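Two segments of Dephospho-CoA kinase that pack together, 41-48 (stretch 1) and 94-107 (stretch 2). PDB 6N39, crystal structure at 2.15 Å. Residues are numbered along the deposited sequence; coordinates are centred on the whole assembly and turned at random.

Stretch 1, residues 41-48: VIAREVVR
Stretch 2 94-107: IVHPLVGARRAEII

How are the two segments laid against each other? Stretch 2 is helical throughout, from Ile94 to Ile107, while stretch 1 belongs to a helix that begins before Val41 and is helical from Val41 through Glu45, with a type I beta turn spanning Glu45 to Arg48. The helix axes come within 9.2 Å, and their N-to-C directions differ by 115°, so the two run steeply across one another. Two CA pairs set the register: Ala43 CA lies 5.9 Å from Val99 CA, and Val46 CA lies 6.6 Å from Leu98 CA. About 400 Å² is buried, both sides summed, and no hydrogen bond crosses the contact; apolar packing makes up most of it.

What does the beginning of stretch 2 contribute? Val95, with chi1 at t and its CA-to-CB bond sideways, meets the end of stretch 1: its CG1 is 4.4 Å from Val46 CG2, and its CG2 is 4.4 Å from Val47 CG1. Both partners have chi1 at m. Val47 has phi/psi of -115/20, and the chain there is held by a weak bond from Val47 N to Arg44 O (3.5 Å) and by Arg48 N to Glu45 O (3.2 Å). The helix of stretch 2 is kinked at Pro97, whose nitrogen makes no bond to the preceding turn; regular bonding resumes with Val99 N to Val95 O at 3.0 Å.

Which residues form the middle of the contact? Leu98, in the m, t rotamer, points its CA-to-CB bond toward stretch 1, as Val46 does in return, and the Leu98 CB to Val46 CB distance is 4.1 Å. Val46 CG1 also rests 4.0 Å from Leu98 O, a carbonyl already accepting Arg102 N at 3.0 Å within its own helix. Val99, chi1 at t, touches three residues: its CG1 is 3.9 Å from Ile42 CG2, while its CG2 is 3.9 Å from Ala43 CA and 4.2 Å from Val46 CG2. The small side chain of Ala43 accompanies this close backbone approach, with Ala43 CB 4.2 Å from Val99 CG2. Gly100, one residue on, has no side chain and takes no part in the contact.

How does the contact end beyond Val99? Arg102 points its CA-to-CB bond toward stretch 1 and begins t, p, t; its aliphatic part packs on the buried Ile42, with Arg102 CG 3.6 Å from Ile42 CG2. Its charged end has a looser relation to Glu45: Glu45 OE1 is 4.6 Å from Arg102 NE but well out of the guanidinium plane, so no N-H points at it and only the charges are near. One turn later comes Ile106, in the m, t rotamer; Ile106 CD1 lies 4.0 Å from Ile42 CD1. Ile42, also m, t, thus spans Val99, Arg102 and Ile106 along one side of the helix.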

# COMPACT_ATOMS: atom_id res chain seq x y z
N VAL A 41 -20.99 -12.26 -3.08
CA VAL A 41 -21.50 -13.56 -2.64
C VAL A 41 -22.32 -13.41 -1.37
O VAL A 41 -23.41 -13.96 -1.24
CB VAL A 41 -20.33 -14.54 -2.44
CG1 VAL A 41 -20.79 -15.78 -1.67
CG2 VAL A 41 -19.74 -14.92 -3.78
N ILE A 42 -21.80 -12.64 -0.41
CA ILE A 42 -22.48 -12.48 0.87
C ILE A 42 -23.78 -11.71 0.69
O ILE A 42 -24.80 -12.02 1.32
CB ILE A 42 -21.52 -11.81 1.87
CG1 ILE A 42 -20.34 -12.74 2.15
CG2 ILE A 42 -22.26 -11.42 3.15
CD1 ILE A 42 -19.12 -12.07 2.76
N ALA A 43 -23.78 -10.71 -0.21
CA ALA A 43 -24.99 -9.97 -0.51
C ALA A 43 -26.06 -10.87 -1.12
O ALA A 43 -27.24 -10.75 -0.78
CB ALA A 43 -24.68 -8.80 -1.44
N ARG A 44 -25.66 -11.77 -2.03
CA ARG A 44 -26.65 -12.69 -2.57
C ARG A 44 -27.10 -13.70 -1.52
O ARG A 44 -28.25 -14.14 -1.54
CB ARG A 44 -26.10 -13.41 -3.81
N GLU A 45 -26.22 -14.04 -0.57
CA GLU A 45 -26.58 -15.03 0.45
C GLU A 45 -27.60 -14.48 1.45
O GLU A 45 -28.53 -15.20 1.85
CB GLU A 45 -25.34 -15.52 1.19
CG GLU A 45 -24.53 -16.57 0.43
CD GLU A 45 -23.27 -16.99 1.16
OE1 GLU A 45 -22.98 -16.43 2.24
OE2 GLU A 45 -22.56 -17.88 0.66
N VAL A 46 -27.46 -13.21 1.85
CA VAL A 46 -28.36 -12.66 2.87
C VAL A 46 -29.76 -12.38 2.35
O VAL A 46 -30.65 -12.01 3.13
CB VAL A 46 -27.78 -11.38 3.50
CG1 VAL A 46 -26.40 -11.66 4.12
CG2 VAL A 46 -27.69 -10.25 2.48
N VAL A 47 -30.01 -12.56 1.05
CA VAL A 47 -31.33 -12.39 0.48
C VAL A 47 -31.90 -13.70 -0.06
O VAL A 47 -32.82 -13.70 -0.87
CB VAL A 47 -31.33 -11.29 -0.60
CG1 VAL A 47 -31.07 -9.93 0.03
CG2 VAL A 47 -30.27 -11.58 -1.66
N ARG A 48 -31.35 -14.84 0.39
CA ARG A 48 -31.81 -16.13 -0.08
C ARG A 48 -33.17 -16.46 0.53
O ARG A 48 -33.58 -15.85 1.53
CB ARG A 48 -30.79 -17.21 0.28
N ILE A 94 -31.41 -2.07 4.52
CA ILE A 94 -31.73 -3.47 4.81
C ILE A 94 -30.51 -4.36 4.60
O ILE A 94 -30.16 -5.18 5.47
CB ILE A 94 -32.91 -3.94 3.95
CG1 ILE A 94 -34.21 -3.29 4.43
CG2 ILE A 94 -33.00 -5.46 3.97
CD1 ILE A 94 -35.43 -3.71 3.64
N VAL A 95 -29.83 -4.21 3.47
CA VAL A 95 -28.88 -5.22 3.02
C VAL A 95 -27.51 -5.02 3.66
O VAL A 95 -26.87 -5.99 4.08
CB VAL A 95 -28.80 -5.23 1.48
CG1 VAL A 95 -27.63 -6.09 1.01
CG2 VAL A 95 -30.10 -5.72 0.89
N HIS A 96 -27.02 -3.78 3.72
CA HIS A 96 -25.65 -3.56 4.14
C HIS A 96 -25.38 -3.99 5.59
O HIS A 96 -24.32 -4.59 5.83
CB HIS A 96 -25.26 -2.09 3.92
CG HIS A 96 -25.11 -1.72 2.47
ND1 HIS A 96 -24.67 -0.48 2.06
CD2 HIS A 96 -25.36 -2.42 1.34
CE1 HIS A 96 -24.65 -0.43 0.74
NE2 HIS A 96 -25.06 -1.60 0.28
N PRO A 97 -26.26 -3.75 6.57
CA PRO A 97 -25.97 -4.28 7.91
C PRO A 97 -25.90 -5.79 7.95
O PRO A 97 -25.08 -6.35 8.69
CB PRO A 97 -27.12 -3.73 8.76
CG PRO A 97 -27.58 -2.50 8.02
CD PRO A 97 -27.43 -2.86 6.57
N LEU A 98 -26.73 -6.48 7.16
CA LEU A 98 -26.69 -7.94 7.13
C LEU A 98 -25.37 -8.43 6.55
O LEU A 98 -24.78 -9.40 7.05
CB LEU A 98 -27.87 -8.48 6.34
CG LEU A 98 -29.26 -8.09 6.85
CD1 LEU A 98 -30.32 -8.44 5.83
CD2 LEU A 98 -29.54 -8.78 8.17
N VAL A 99 -24.89 -7.77 5.49
CA VAL A 99 -23.58 -8.10 4.92
C VAL A 99 -22.48 -7.86 5.95
O VAL A 99 -21.57 -8.69 6.10
CB VAL A 99 -23.34 -7.28 3.64
CG1 VAL A 99 -21.93 -7.52 3.14
CG2 VAL A 99 -24.35 -7.63 2.57
N GLY A 100 -22.54 -6.73 6.66
CA GLY A 100 -21.53 -6.46 7.68
C GLY A 100 -21.51 -7.50 8.78
O GLY A 100 -20.45 -7.97 9.20
N ALA A 101 -22.70 -7.90 9.24
CA ALA A 101 -22.78 -8.93 10.27
C ALA A 101 -22.20 -10.25 9.78
O ALA A 101 -21.44 -10.91 10.50
CB ALA A 101 -24.22 -9.13 10.73
N ARG A 102 -22.53 -10.65 8.54
CA ARG A 102 -22.01 -11.90 8.02
C ARG A 102 -20.49 -11.86 7.88
O ARG A 102 -19.80 -12.82 8.22
CB ARG A 102 -22.66 -12.22 6.67
CG ARG A 102 -22.17 -13.51 6.05
CD ARG A 102 -22.54 -14.69 6.94
NE ARG A 102 -21.75 -15.87 6.63
CZ ARG A 102 -21.52 -16.85 7.49
NH1 ARG A 102 -22.02 -16.78 8.72
NH2 ARG A 102 -20.79 -17.90 7.14
N ARG A 103 -19.96 -10.75 7.35
CA ARG A 103 -18.51 -10.61 7.23
C ARG A 103 -17.83 -10.73 8.59
O ARG A 103 -16.83 -11.45 8.75
CB ARG A 103 -18.21 -9.27 6.57
CG ARG A 103 -16.75 -8.97 6.39
CD ARG A 103 -16.57 -7.62 5.73
NE ARG A 103 -15.17 -7.25 5.65
CZ ARG A 103 -14.43 -6.88 6.70
NH1 ARG A 103 -14.97 -6.84 7.91
NH2 ARG A 103 -13.16 -6.55 6.53
N ALA A 104 -18.39 -10.05 9.61
CA ALA A 104 -17.81 -10.11 10.94
C ALA A 104 -17.85 -11.53 11.50
O ALA A 104 -16.90 -11.99 12.16
CB ALA A 104 -18.54 -9.14 11.87
N GLU A 105 -18.94 -12.25 11.24
CA GLU A 105 -19.05 -13.63 11.70
C GLU A 105 -17.99 -14.50 11.05
O GLU A 105 -17.28 -15.26 11.74
CB GLU A 105 -20.45 -14.17 11.40
CG GLU A 105 -20.72 -15.54 11.99
CD GLU A 105 -22.17 -15.94 11.84
OE1 GLU A 105 -22.72 -15.84 10.72
OE2 GLU A 105 -22.78 -16.35 12.86
N ILE A 106 -17.87 -14.41 9.72
CA ILE A 106 -16.82 -15.13 8.99
C ILE A 106 -15.47 -14.89 9.65
O ILE A 106 -14.73 -15.84 9.94
CB ILE A 106 -16.80 -14.69 7.51
CG1 ILE A 106 -18.06 -15.18 6.79
CG2 ILE A 106 -15.53 -15.20 6.81
CD1 ILE A 106 -18.06 -14.89 5.32
N ILE A 107 -15.14 -13.62 9.91
CA ILE A 107 -13.83 -13.32 10.47
C ILE A 107 -13.69 -13.89 11.87
O ILE A 107 -12.59 -14.28 12.28
CB ILE A 107 -13.58 -11.80 10.42
CG1 ILE A 107 -13.16 -11.40 9.00
CG2 ILE A 107 -12.51 -11.37 11.44
CD1 ILE A 107 -13.23 -9.91 8.77